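Side-chain contacts in Atg1 tMIT (Kluyveromyces marxianus, PDB 4P1N), which forms the tandem MIT-domain region of Atg1, a serine/threonine protein kinase that is essential in autophagy and required for the formation of autophagosomes: residues 18-23 with 222-227; 29-34 with 99-104; 106-111 with 185-190. All blocks are in the same frame, centred on the assembly; numbering follows the deposited sequence.

Contact 1: 18-23 with 222-227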
ATOM      1  N   SER B  18       5.694   1.376  -7.515  1.00 33.23           N
ATOM      2  CA  SER B  18       5.349   1.489  -6.083  1.00 32.18           C
ATOM      3  C   SER B  18       6.586   1.732  -5.243  1.00 30.93           C
ATOM      4  O   SER B  18       6.533   2.444  -4.223  1.00 31.57           O
ATOM      5  CB  SER B  18       4.614   0.249  -5.581  1.00 34.20           C
ATOM      6  OG  SER B  18       3.359   0.111  -6.220  1.00 37.00           O
ATOM      7  N   ALA B  19       7.707   1.173  -5.666  1.00 29.91           N
ATOM      8  CA  ALA B  19       8.981   1.505  -5.032  1.00 30.74           C
ATOM      9  C   ALA B  19       9.343   2.983  -5.168  1.00 28.92           C
ATOM     10  O   ALA B  19       9.774   3.670  -4.211  1.00 27.18           O
ATOM     11  CB  ALA B  19      10.079   0.635  -5.609  1.00 31.47           C
ATOM     12  N   LYS B  20       9.168   3.477  -6.370  1.00 30.27           N
ATOM     13  CA  LYS B  20       9.332   4.891  -6.641  1.00 30.48           C
ATOM     14  C   LYS B  20       8.366   5.795  -5.866  1.00 27.97           C
ATOM     15  O   LYS B  20       8.780   6.847  -5.315  1.00 28.20           O
ATOM     16  CB  LYS B  20       9.149   5.138  -8.145  1.00 32.81           C
ATOM     17  CG  LYS B  20      10.289   4.559  -8.983  1.00 35.94           C
ATOM     18  CD  LYS B  20       9.987   4.521 -10.481  1.00 40.21           C
ATOM     19  CE  LYS B  20      11.132   3.831 -11.200  1.00 44.50           C
ATOM     20  NZ  LYS B  20      10.795   3.674 -12.626  1.00 53.36           N
ATOM     21  N   ALA B  21       7.089   5.411  -5.819  1.00 26.05           N
ATOM     22  CA  ALA B  21       6.105   6.194  -5.057  1.00 26.15           C
ATOM     23  C   ALA B  21       6.480   6.175  -3.592  1.00 24.00           C
ATOM     24  O   ALA B  21       6.531   7.211  -2.917  1.00 26.22           O
ATOM     25  CB  ALA B  21       4.700   5.637  -5.269  1.00 26.93           C
ATOM     26  N   PHE B  22       6.893   5.023  -3.109  1.00 25.58           N
ATOM     27  CA  PHE B  22       7.223   4.907  -1.691  1.00 26.71           C
ATOM     28  C   PHE B  22       8.364   5.826  -1.288  1.00 27.04           C
ATOM     29  O   PHE B  22       8.324   6.493  -0.268  1.00 27.60           O
ATOM     30  CB  PHE B  22       7.592   3.443  -1.342  1.00 27.64           C
ATOM     31  CG  PHE B  22       7.986   3.278   0.090  1.00 29.30           C
ATOM     32  CD1 PHE B  22       7.012   3.125   1.069  1.00 30.55           C
ATOM     33  CD2 PHE B  22       9.326   3.379   0.488  1.00 29.16           C
ATOM     34  CE1 PHE B  22       7.365   2.988   2.405  1.00 30.39           C
ATOM     35  CE2 PHE B  22       9.694   3.219   1.821  1.00 29.14           C
ATOM     36  CZ  PHE B  22       8.720   3.067   2.795  1.00 30.02           C
ATOM     37  N   VAL B  23       9.426   5.818  -2.083  1.00 29.24           N
ATOM     38  CA  VAL B  23      10.602   6.612  -1.778  1.00 30.32           C
ATOM     39  C   VAL B  23      10.289   8.120  -1.816  1.00 28.55           C
ATOM     40  O   VAL B  23      10.746   8.902  -1.004  1.00 30.23           O
ATOM     41  CB  VAL B  23      11.738   6.198  -2.755  1.00 35.04           C
ATOM     42  CG1 VAL B  23      12.816   7.209  -2.796  1.00 40.66           C
ATOM     43  CG2 VAL B  23      12.327   4.857  -2.315  1.00 35.53           C
ATOM     44  N   MET B 222      15.142   7.205  -6.840  1.00 36.27           N
ATOM     45  CA  MET B 222      14.920   8.667  -6.899  1.00 35.23           C
ATOM     46  C   MET B 222      15.372   9.273  -8.186  1.00 37.64           C
ATOM     47  O   MET B 222      14.619  10.002  -8.817  1.00 38.36           O
ATOM     48  CB  MET B 222      15.605   9.379  -5.738  1.00 35.62           C
ATOM     49  CG  MET B 222      14.958   9.012  -4.412  1.00 36.27           C
ATOM     50  SD  MET B 222      15.662   9.917  -3.018  1.00 40.48           S
ATOM     51  CE  MET B 222      15.079  11.555  -3.311  1.00 40.71           C
ATOM     52  N   LEU B 223      16.597   8.962  -8.603  1.00 40.28           N
ATOM     53  CA  LEU B 223      17.136   9.506  -9.836  1.00 41.26           C
ATOM     54  C   LEU B 223      16.463   8.953 -11.080  1.00 42.37           C
ATOM     55  O   LEU B 223      16.398   9.645 -12.114  1.00 42.93           O
ATOM     56  CB  LEU B 223      18.666   9.269  -9.920  1.00 44.56           C
ATOM     57  CG  LEU B 223      19.537   9.970  -8.894  1.00 43.82           C
ATOM     58  CD1 LEU B 223      20.989   9.509  -9.007  1.00 49.32           C
ATOM     59  CD2 LEU B 223      19.443  11.469  -9.073  1.00 43.57           C
ATOM     60  N   GLU B 224      15.996   7.711 -11.038  1.00 42.11           N
ATOM     61  CA  GLU B 224      15.259   7.172 -12.197  1.00 44.51           C
ATOM     62  C   GLU B 224      13.987   7.940 -12.460  1.00 41.14           C
ATOM     63  O   GLU B 224      13.585   8.118 -13.595  1.00 41.47           O
ATOM     64  CB  GLU B 224      14.940   5.694 -12.041  1.00 49.26           C
ATOM     65  CG  GLU B 224      16.066   4.834 -12.569  1.00 58.44           C
ATOM     66  CD  GLU B 224      16.140   3.490 -11.903  1.00 62.92           C
ATOM     67  OE1 GLU B 224      17.280   3.034 -11.695  1.00 68.33           O
ATOM     68  OE2 GLU B 224      15.075   2.906 -11.591  1.00 67.93           O
ATOM     69  N   ILE B 225      13.374   8.444 -11.396  1.00 39.64           N
ATOM     70  CA  ILE B 225      12.210   9.273 -11.546  1.00 38.69           C
ATOM     71  C   ILE B 225      12.524  10.436 -12.488  1.00 38.94           C
ATOM     72  O   ILE B 225      11.725  10.770 -13.360  1.00 39.65           O
ATOM     73  CB  ILE B 225      11.703   9.754 -10.173  1.00 39.28           C
ATOM     74  CG1 ILE B 225      11.091   8.571  -9.435  1.00 39.39           C
ATOM     75  CG2 ILE B 225      10.676  10.873 -10.327  1.00 38.71           C
ATOM     76  CD1 ILE B 225      10.962   8.807  -7.942  1.00 41.79           C
ATOM     77  N   LEU B 226      13.707  11.014 -12.327  1.00 40.24           N
ATOM     78  CA  LEU B 226      14.113  12.174 -13.091  1.00 41.36           C
ATOM     79  C   LEU B 226      14.495  11.854 -14.530  1.00 45.44           C
ATOM     80  O   LEU B 226      14.547  12.752 -15.351  1.00 46.98           O
ATOM     81  CB  LEU B 226      15.286  12.849 -12.412  1.00 40.99           C
ATOM     82  CG  LEU B 226      15.101  13.309 -10.961  1.00 40.58           C
ATOM     83  CD1 LEU B 226      16.322  14.075 -10.495  1.00 40.75           C
ATOM     84  CD2 LEU B 226      13.856  14.187 -10.873  1.00 42.35           C
ATOM     85  N   LEU B 227      14.794  10.592 -14.816  1.00 48.55           N
ATOM     86  CA  LEU B 227      15.140  10.146 -16.166  1.00 51.63           C
ATOM     87  C   LEU B 227      13.959   9.477 -16.840  1.00 53.19           C
ATOM     88  O   LEU B 227      14.053   9.109 -17.984  1.00 53.23           O
ATOM     89  CB  LEU B 227      16.312   9.162 -16.127  1.00 52.96           C
ATOM     90  CG  LEU B 227      17.641   9.740 -15.635  1.00 53.74           C
ATOM     91  CD1 LEU B 227      18.687   8.642 -15.513  1.00 56.09           C
ATOM     92  CD2 LEU B 227      18.108  10.849 -16.558  1.00 53.07           C
TER

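Contact 2: 29-34 with 99-104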
ATOM      1  N   GLU B  29       7.041  12.940   3.460  1.00 33.90           N
ATOM      2  CA  GLU B  29       6.704  12.786   4.887  1.00 37.77           C
ATOM      3  C   GLU B  29       7.778  13.278   5.840  1.00 39.17           C
ATOM      4  O   GLU B  29       7.454  13.746   6.928  1.00 42.34           O
ATOM      5  CB  GLU B  29       6.435  11.327   5.241  1.00 35.36           C
ATOM      6  CG  GLU B  29       5.168  10.791   4.647  1.00 34.12           C
ATOM      7  CD  GLU B  29       3.965  11.143   5.495  1.00 39.23           C
ATOM      8  OE1 GLU B  29       3.947  10.671   6.663  1.00 42.45           O
ATOM      9  OE2 GLU B  29       3.031  11.873   5.014  1.00 40.18           O
ATOM     10  N   MET B  30       9.040  13.119   5.455  1.00 39.88           N
ATOM     11  CA  MET B  30      10.139  13.652   6.244  1.00 45.09           C
ATOM     12  C   MET B  30      10.095  15.223   6.256  1.00 45.91           C
ATOM     13  O   MET B  30      10.390  15.840   7.251  1.00 47.15           O
ATOM     14  CB  MET B  30      11.460  13.102   5.717  1.00 50.33           C
ATOM     15  CG  MET B  30      12.703  13.650   6.404  1.00 61.39           C
ATOM     16  SD  MET B  30      13.184  15.259   5.722  1.00 77.30           S
ATOM     17  CE  MET B  30      14.453  14.778   4.547  1.00 73.38           C
ATOM     18  N   LYS B  31       9.679  15.856   5.165  1.00 44.58           N
ATOM     19  CA  LYS B  31       9.522  17.308   5.156  1.00 46.09           C
ATOM     20  C   LYS B  31       8.258  17.689   5.903  1.00 46.79           C
ATOM     21  O   LYS B  31       8.273  18.612   6.685  1.00 48.46           O
ATOM     22  CB  LYS B  31       9.432  17.855   3.748  1.00 45.54           C
ATOM     23  CG  LYS B  31      10.659  17.656   2.907  1.00 46.94           C
ATOM     24  CD  LYS B  31      11.793  18.506   3.410  1.00 51.48           C
ATOM     25  CE  LYS B  31      12.934  18.588   2.415  1.00 51.28           C
ATOM     26  NZ  LYS B  31      13.740  19.785   2.745  1.00 56.19           N
ATOM     27  N   PHE B  32       7.178  16.949   5.669  1.00 45.33           N
ATOM     28  CA  PHE B  32       5.898  17.199   6.304  1.00 46.70           C
ATOM     29  C   PHE B  32       6.027  17.152   7.830  1.00 50.91           C
ATOM     30  O   PHE B  32       5.505  18.031   8.515  1.00 50.73           O
ATOM     31  CB  PHE B  32       4.867  16.174   5.851  1.00 44.17           C
ATOM     32  CG  PHE B  32       3.453  16.514   6.209  1.00 42.40           C
ATOM     33  CD1 PHE B  32       2.805  17.566   5.595  1.00 45.70           C
ATOM     34  CD2 PHE B  32       2.760  15.762   7.134  1.00 44.32           C
ATOM     35  CE1 PHE B  32       1.496  17.895   5.921  1.00 46.47           C
ATOM     36  CE2 PHE B  32       1.450  16.071   7.467  1.00 46.45           C
ATOM     37  CZ  PHE B  32       0.805  17.128   6.845  1.00 47.07           C
ATOM     38  N   SER B  33       6.708  16.135   8.340  1.00 50.19           N
ATOM     39  CA  SER B  33       6.927  15.981   9.795  1.00 53.85           C
ATOM     40  C   SER B  33       7.522  17.194  10.479  1.00 56.74           C
ATOM     41  O   SER B  33       7.092  17.544  11.572  1.00 60.48           O
ATOM     42  CB  SER B  33       7.836  14.803  10.076  1.00 54.90           C
ATOM     43  OG  SER B  33       7.051  13.698  10.396  1.00 62.06           O
ATOM     44  N   GLN B  34       8.488  17.848   9.835  1.00 58.35           N
ATOM     45  CA  GLN B  34       9.121  19.061  10.410  1.00 61.13           C
ATOM     46  C   GLN B  34       8.175  20.248  10.462  1.00 65.04           C
ATOM     47  O   GLN B  34       8.537  21.318  10.949  1.00 68.11           O
ATOM     48  CB  GLN B  34      10.378  19.469   9.639  1.00 59.14           C
ATOM     49  CG  GLN B  34      11.462  18.407   9.584  1.00 58.36           C
ATOM     50  CD  GLN B  34      12.502  18.740   8.530  1.00 61.41           C
ATOM     51  OE1 GLN B  34      13.031  19.848   8.506  1.00 71.37           O
ATOM     52  NE2 GLN B  34      12.793  17.797   7.647  1.00 58.92           N
ATOM     53  N   LYS B  99       7.623  28.419   5.319  1.00 71.82           N
ATOM     54  CA  LYS B  99       7.184  28.517   3.927  1.00 71.16           C
ATOM     55  C   LYS B  99       8.017  27.602   3.007  1.00 67.24           C
ATOM     56  O   LYS B  99       7.482  27.005   2.073  1.00 60.97           O
ATOM     57  CB  LYS B  99       7.252  29.935   3.405  1.00 75.25           C
ATOM     58  CG  LYS B  99       5.956  30.371   2.761  1.00 79.41           C
ATOM     59  CD  LYS B  99       6.171  31.453   1.720  1.00 84.66           C
ATOM     60  CE  LYS B  99       6.432  30.838   0.352  1.00 85.88           C
ATOM     61  NZ  LYS B  99       6.026  31.782  -0.724  1.00 89.46           N
ATOM     62  N   LYS B 100       9.312  27.506   3.282  1.00 65.26           N
ATOM     63  CA  LYS B 100      10.196  26.664   2.496  1.00 68.27           C
ATOM     64  C   LYS B 100       9.841  25.168   2.659  1.00 61.22           C
ATOM     65  O   LYS B 100       9.737  24.433   1.680  1.00 59.80           O
ATOM     66  CB  LYS B 100      11.656  26.914   2.891  1.00 74.15           C
ATOM     67  CG  LYS B 100      12.626  26.552   1.786  1.00 79.57           C
ATOM     68  CD  LYS B 100      14.052  26.386   2.285  1.00 84.62           C
ATOM     69  CE  LYS B 100      15.011  26.242   1.105  1.00 87.34           C
ATOM     70  NZ  LYS B 100      16.079  25.227   1.340  1.00 87.20           N
ATOM     71  N   LEU B 101       9.653  24.741   3.899  1.00 56.49           N
ATOM     72  CA  LEU B 101       9.256  23.393   4.192  1.00 57.47           C
ATOM     73  C   LEU B 101       7.900  23.034   3.587  1.00 55.56           C
ATOM     74  O   LEU B 101       7.726  21.927   3.094  1.00 50.71           O
ATOM     75  CB  LEU B 101       9.212  23.155   5.703  1.00 60.55           C
ATOM     76  CG  LEU B 101      10.565  23.025   6.406  1.00 63.52           C
ATOM     77  CD1 LEU B 101      10.362  23.020   7.916  1.00 67.29           C
ATOM     78  CD2 LEU B 101      11.306  21.780   5.976  1.00 60.50           C
ATOM     79  N   CYS B 102       6.949  23.960   3.656  1.00 54.65           N
ATOM     80  CA  CYS B 102       5.607  23.733   3.139  1.00 54.05           C
ATOM     81  C   CYS B 102       5.645  23.536   1.611  1.00 53.51           C
ATOM     82  O   CYS B 102       5.045  22.560   1.082  1.00 47.01           O
ATOM     83  CB  CYS B 102       4.666  24.884   3.517  1.00 57.71           C
ATOM     84  SG  CYS B 102       4.115  24.839   5.245  1.00 62.02           S
ATOM     85  N   MET B 103       6.352  24.433   0.919  1.00 50.58           N
ATOM     86  CA  MET B 103       6.539  24.282  -0.513  1.00 52.88           C
ATOM     87  C   MET B 103       7.228  22.971  -0.884  1.00 46.36           C
ATOM     88  O   MET B 103       6.788  22.306  -1.783  1.00 44.84           O
ATOM     89  CB  MET B 103       7.336  25.437  -1.126  1.00 56.26           C
ATOM     90  CG  MET B 103       6.508  26.321  -2.026  1.00 65.18           C
ATOM     91  SD  MET B 103       5.966  25.458  -3.512  1.00 65.02           S
ATOM     92  CE  MET B 103       6.510  26.604  -4.792  1.00 71.72           C
ATOM     93  N   GLU B 104       8.325  22.667  -0.213  1.00 46.15           N
ATOM     94  CA  GLU B 104       9.116  21.472  -0.465  1.00 46.15           C
ATOM     95  C   GLU B 104       8.263  20.226  -0.282  1.00 43.94           C
ATOM     96  O   GLU B 104       8.228  19.373  -1.156  1.00 38.47           O
ATOM     97  CB  GLU B 104      10.336  21.416   0.433  1.00 48.15           C
ATOM     98  CG  GLU B 104      11.472  22.318  -0.034  1.00 53.93           C
ATOM     99  CD  GLU B 104      12.639  22.441   0.958  1.00 59.58           C
ATOM    100  OE1 GLU B 104      13.691  23.003   0.555  1.00 63.27           O
ATOM    101  OE2 GLU B 104      12.516  22.015   2.130  1.00 57.72           O
TER

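Contact 3: 106-111 with 185-190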
ATOM      1  N   LEU B 106       4.934  20.021  -0.324  1.00 38.20           N
ATOM      2  CA  LEU B 106       3.892  20.003  -1.322  1.00 39.64           C
ATOM      3  C   LEU B 106       4.379  19.440  -2.623  1.00 37.00           C
ATOM      4  O   LEU B 106       3.720  18.596  -3.202  1.00 37.37           O
ATOM      5  CB  LEU B 106       3.397  21.419  -1.627  1.00 43.96           C
ATOM      6  CG  LEU B 106       1.938  21.648  -1.988  1.00 47.98           C
ATOM      7  CD1 LEU B 106       1.817  23.028  -2.644  1.00 50.74           C
ATOM      8  CD2 LEU B 106       1.245  20.579  -2.820  1.00 47.27           C
ATOM      9  N   LEU B 107       5.483  19.988  -3.123  1.00 35.46           N
ATOM     10  CA  LEU B 107       6.061  19.546  -4.375  1.00 35.96           C
ATOM     11  C   LEU B 107       6.375  18.044  -4.391  1.00 33.15           C
ATOM     12  O   LEU B 107       6.148  17.361  -5.403  1.00 31.70           O
ATOM     13  CB  LEU B 107       7.346  20.363  -4.692  1.00 38.04           C
ATOM     14  CG  LEU B 107       7.134  21.867  -4.942  1.00 40.76           C
ATOM     15  CD1 LEU B 107       8.459  22.511  -5.323  1.00 41.96           C
ATOM     16  CD2 LEU B 107       6.087  22.105  -6.008  1.00 41.28           C
ATOM     17  N   LEU B 108       6.886  17.537  -3.273  1.00 32.13           N
ATOM     18  CA  LEU B 108       7.160  16.097  -3.117  1.00 30.39           C
ATOM     19  C   LEU B 108       5.896  15.282  -3.062  1.00 28.60           C
ATOM     20  O   LEU B 108       5.858  14.172  -3.597  1.00 28.44           O
ATOM     21  CB  LEU B 108       8.014  15.852  -1.857  1.00 31.48           C
ATOM     22  CG  LEU B 108       9.404  16.486  -1.973  1.00 32.14           C
ATOM     23  CD1 LEU B 108      10.135  16.426  -0.653  1.00 32.44           C
ATOM     24  CD2 LEU B 108      10.226  15.848  -3.101  1.00 31.93           C
ATOM     25  N   TYR B 109       4.832  15.798  -2.449  1.00 28.53           N
ATOM     26  CA  TYR B 109       3.573  15.092  -2.518  1.00 28.84           C
ATOM     27  C   TYR B 109       3.053  15.107  -3.959  1.00 30.58           C
ATOM     28  O   TYR B 109       2.443  14.136  -4.388  1.00 32.65           O
ATOM     29  CB  TYR B 109       2.501  15.652  -1.554  1.00 29.49           C
ATOM     30  CG  TYR B 109       2.679  15.226  -0.156  1.00 28.83           C
ATOM     31  CD1 TYR B 109       2.695  13.864   0.193  1.00 28.07           C
ATOM     32  CD2 TYR B 109       2.954  16.152   0.832  1.00 31.50           C
ATOM     33  CE1 TYR B 109       2.919  13.450   1.497  1.00 28.08           C
ATOM     34  CE2 TYR B 109       3.200  15.739   2.145  1.00 33.19           C
ATOM     35  CZ  TYR B 109       3.200  14.394   2.463  1.00 31.44           C
ATOM     36  OH  TYR B 109       3.405  14.029   3.761  1.00 33.73           O
ATOM     37  N   LEU B 110       3.236  16.196  -4.697  1.00 30.40           N
ATOM     38  CA  LEU B 110       2.715  16.234  -6.070  1.00 31.27           C
ATOM     39  C   LEU B 110       3.486  15.272  -6.969  1.00 30.16           C
ATOM     40  O   LEU B 110       2.919  14.672  -7.837  1.00 30.50           O
ATOM     41  CB  LEU B 110       2.739  17.629  -6.690  1.00 32.85           C
ATOM     42  CG  LEU B 110       1.875  18.709  -6.036  1.00 34.75           C
ATOM     43  CD1 LEU B 110       2.126  20.034  -6.750  1.00 36.78           C
ATOM     44  CD2 LEU B 110       0.383  18.438  -6.138  1.00 36.16           C
ATOM     45  N   LYS B 111       4.780  15.111  -6.745  1.00 28.48           N
ATOM     46  CA  LYS B 111       5.506  14.133  -7.475  1.00 27.62           C
ATOM     47  C   LYS B 111       5.072  12.720  -7.103  1.00 27.61           C
ATOM     48  O   LYS B 111       4.915  11.852  -7.996  1.00 27.44           O
ATOM     49  CB  LYS B 111       7.009  14.331  -7.288  1.00 28.94           C
ATOM     50  CG  LYS B 111       7.876  13.336  -8.025  1.00 28.91           C
ATOM     51  CD  LYS B 111       7.759  13.422  -9.538  1.00 30.14           C
ATOM     52  CE  LYS B 111       8.399  14.695 -10.108  1.00 32.79           C
ATOM     53  NZ  LYS B 111       7.808  14.913 -11.445  1.00 33.76           N
ATOM     54  N   GLU B 185      12.968  19.049  -8.830  1.00 42.66           N
ATOM     55  CA  GLU B 185      13.994  18.144  -9.322  1.00 44.37           C
ATOM     56  C   GLU B 185      15.328  18.355  -8.607  1.00 43.88           C
ATOM     57  O   GLU B 185      16.059  17.403  -8.381  1.00 44.36           O
ATOM     58  CB  GLU B 185      14.067  18.006 -10.851  1.00 44.48           C
ATOM     59  CG  GLU B 185      13.658  19.120 -11.726  1.00 46.73           C
ATOM     60  CD  GLU B 185      12.247  19.598 -11.649  1.00 45.28           C
ATOM     61  OE1 GLU B 185      11.396  19.159 -12.441  1.00 48.07           O
ATOM     62  OE2 GLU B 185      12.019  20.548 -10.888  1.00 45.16           O
ATOM     63  N   LYS B 186      15.556  19.564  -8.126  1.00 43.09           N
ATOM     64  CA  LYS B 186      16.702  19.845  -7.291  1.00 48.02           C
ATOM     65  C   LYS B 186      16.619  19.164  -5.920  1.00 44.99           C
ATOM     66  O   LYS B 186      17.584  18.584  -5.443  1.00 47.03           O
ATOM     67  CB  LYS B 186      16.838  21.344  -7.131  1.00 52.69           C
ATOM     68  CG  LYS B 186      18.057  21.744  -6.337  1.00 62.95           C
ATOM     69  CD  LYS B 186      17.729  22.640  -5.132  1.00 65.20           C
ATOM     70  CE  LYS B 186      18.767  23.749  -4.988  1.00 64.68           C
ATOM     71  NZ  LYS B 186      20.118  23.178  -4.707  1.00 67.24           N
ATOM     72  N   LEU B 187      15.453  19.230  -5.295  1.00 44.25           N
ATOM     73  CA  LEU B 187      15.141  18.439  -4.098  1.00 40.84           C
ATOM     74  C   LEU B 187      15.471  16.953  -4.269  1.00 36.90           C
ATOM     75  O   LEU B 187      16.159  16.369  -3.475  1.00 33.73           O
ATOM     76  CB  LEU B 187      13.642  18.573  -3.789  1.00 44.00           C
ATOM     77  CG  LEU B 187      13.132  19.484  -2.664  1.00 47.38           C
ATOM     78  CD1 LEU B 187      14.159  20.500  -2.211  1.00 47.65           C
ATOM     79  CD2 LEU B 187      11.791  20.124  -3.015  1.00 48.10           C
ATOM     80  N   ILE B 188      14.947  16.335  -5.313  1.00 37.27           N
ATOM     81  CA  ILE B 188      15.182  14.902  -5.526  1.00 35.16           C
ATOM     82  C   ILE B 188      16.679  14.611  -5.743  1.00 36.61           C
ATOM     83  O   ILE B 188      17.273  13.704  -5.131  1.00 35.07           O
ATOM     84  CB  ILE B 188      14.281  14.388  -6.680  1.00 34.46           C
ATOM     85  CG1 ILE B 188      12.793  14.433  -6.226  1.00 33.60           C
ATOM     86  CG2 ILE B 188      14.717  12.968  -7.077  1.00 33.49           C
ATOM     87  CD1 ILE B 188      11.760  14.576  -7.361  1.00 34.26           C
ATOM     88  N   TYR B 189      17.295  15.406  -6.610  1.00 41.13           N
ATOM     89  CA  TYR B 189      18.728  15.253  -6.973  1.00 41.98           C
ATOM     90  C   TYR B 189      19.659  15.352  -5.783  1.00 42.00           C
ATOM     91  O   TYR B 189      20.454  14.438  -5.537  1.00 41.90           O
ATOM     92  CB  TYR B 189      19.066  16.300  -8.022  1.00 44.89           C
ATOM     93  CG  TYR B 189      20.518  16.399  -8.456  1.00 47.27           C
ATOM     94  CD1 TYR B 189      21.096  15.439  -9.259  1.00 48.01           C
ATOM     95  CD2 TYR B 189      21.275  17.499  -8.113  1.00 48.61           C
ATOM     96  CE1 TYR B 189      22.434  15.562  -9.680  1.00 52.82           C
ATOM     97  CE2 TYR B 189      22.590  17.642  -8.543  1.00 52.62           C
ATOM     98  CZ  TYR B 189      23.172  16.674  -9.318  1.00 52.69           C
ATOM     99  OH  TYR B 189      24.489  16.832  -9.718  1.00 59.89           O
ATOM    100  N   ASP B 190      19.553  16.451  -5.042  1.00 42.42           N
ATOM    101  CA  ASP B 190      20.345  16.652  -3.811  1.00 43.31           C
ATOM    102  C   ASP B 190      20.122  15.554  -2.794  1.00 42.87           C
ATOM    103  O   ASP B 190      21.076  15.068  -2.179  1.00 41.32           O
ATOM    104  CB  ASP B 190      20.015  17.989  -3.145  1.00 44.14           C
ATOM    105  CG  ASP B 190      20.418  19.183  -3.994  1.00 47.81           C
ATOM    106  OD1 ASP B 190      21.180  18.985  -4.948  1.00 50.40           O
ATOM    107  OD2 ASP B 190      19.974  20.318  -3.730  1.00 52.01           O
TER

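Contact 1: 18-23 with 222-227
Lys-20 lies along Ile-225 where the two three-helix MIT domains of the tandem meet, helix 10-33 belonging to the first and helix 209-227 to the second. The short helical segments cross steeply, at -110°, with their axes 9.9 Å apart. Lys-20 begins as a hydrocarbon: its CB lies 4.1 Å from Ile-225 CD1, and CG meets Ile-225 CG1 at the same distance, the two side chains running past each other in opposite directions. With CG anti to the carbonyl carbon (chi1 -69°) and the chain extended, CD leads on, and CE arrives beside Glu-224, whose side chain crosses the lysine at about a right angle. CE is 4.1 Å from Glu-224 OE2, and NZ stands 4.5 Å from that oxygen, too far for a salt bridge but probably near enough for a weak attraction. A long lysine suits this place because its methylenes cover the isoleucine while its charge is carried toward the partly exposed glutamate. Ile-115 of helix 95-129 touches both Lys-20 and Ile-225. One turn on, Met-222 meets Val-23 obliquely. Its CG is modelled doubtfully close to Val-23 CG1; behind it, Met-222 SD lies 3.9 Å from Val-23 CG1.

Contact 2: 29-34 with 99-104
Glu-104 OE2 receives the ammonium group of Lys-31 at 2.6 Å from NZ, a short salt bridge with a hydrogen bond in it. NZ approaches from above the carboxylate plane, 59° out of it. The other oxygen has a weaker partner one turn back on the same helix: Lys-100 NZ is 3.4 Å from Glu-104 OE1, so one carboxylate is shared by two lysines in a salt-bridge network, the Lys-100 arm being weak. Glu-104 is extended beyond CG, and Lys-31 leans across to it, its chain bent at chi2 (-69°) and its CD passing Leu-101 CD2 at 4.2 Å on the way to the carboxylate. Leu-101 gives the pair an apolar flank. Its two methyls divide Gln-34 between them, CD1 lying 3.9 Å from Gln-34 CB and CD2 3.6 Å from Gln-34 OE1. The amide is tied back to its own chain, NE2 donating to Met-30 O at 3.1 Å from above the carbonyl plane. A glutamine fits this exposed position, offering carbon to the leucine and an amide to the backbone. Helices 10-33 and 95-129 are thus joined within the first MIT domain, with helix 137-170 packed against Phe-32 and Cys-102.

Contact 3: 106-111 with 185-190
Helix segments 106-111 and 185-190 cross almost perpendicularly, at -86°, with their axes 10.6 Å apart and their nearest CA atoms, those of Leu-108 and Leu-187, separated by 8.4 Å. At that spacing branched and long side chains must bridge the gap. Leu-108 does so with one methyl: its CD2 lies 4.4 Å from Leu-187 CB and 4.3 Å from Ile-188 CG1, and so rests against two successive residues of the other helix. Ile-188 in turn sends its CD1 to Lys-111, meeting CG of that lysine at 4.1 Å, with the two side chains crossing at about a right angle. Here the lysine touches with its CG methylene. That CG is anti to the backbone N (chi1 180°), which sets it before the isoleucine; the chain then bends at chi2 and again at chi3, turning the ammonium group aside. That group is hydrogen-bonded to the backbone O of Leu-231 and salt-bridged to Glu-235, so a buried charge has partners beyond the apolar surface. The crossing joins the second helix of the first MIT domain, 95-129, to the opening helix of the second, 184-204, and is part of the buried interface between the two domains. Met-24 of helix 10-33 and Met-222 and Leu-226 of helix 209-227 also pack on Ile-188. On another side of helix 184-204, Lys-186 NZ donates to the syn lone pair of Asp-190 OD2 at 3.0 Å, and Lys-186 also makes a salt bridge to an acidic side chain of another protein's chain.

Overall arrangement
Contacts 1 and 3 are buried and join the two MIT domains, whereas contact 2 is partly buried, its centre about 14 Å from the centre of the chain, and holds together helices of the first domain alone. The chemistry follows: the two buried crossings rest on apolar side chains and lysine methylenes without a hydrogen bond across them, contact 1 adding nearby opposite charges beyond a salt bridge, while contact 2 is carried by a true one. Contacts 1 and 2 share helix 10-33, their centres about 19 Å apart, and contacts 2 and 3 share helix 95-129. Contact 3 touches both others: Lys-111 CD packs on Ile-225 CG2, and Tyr-109 OH probably hydrogen-bonds Glu-29 OE2.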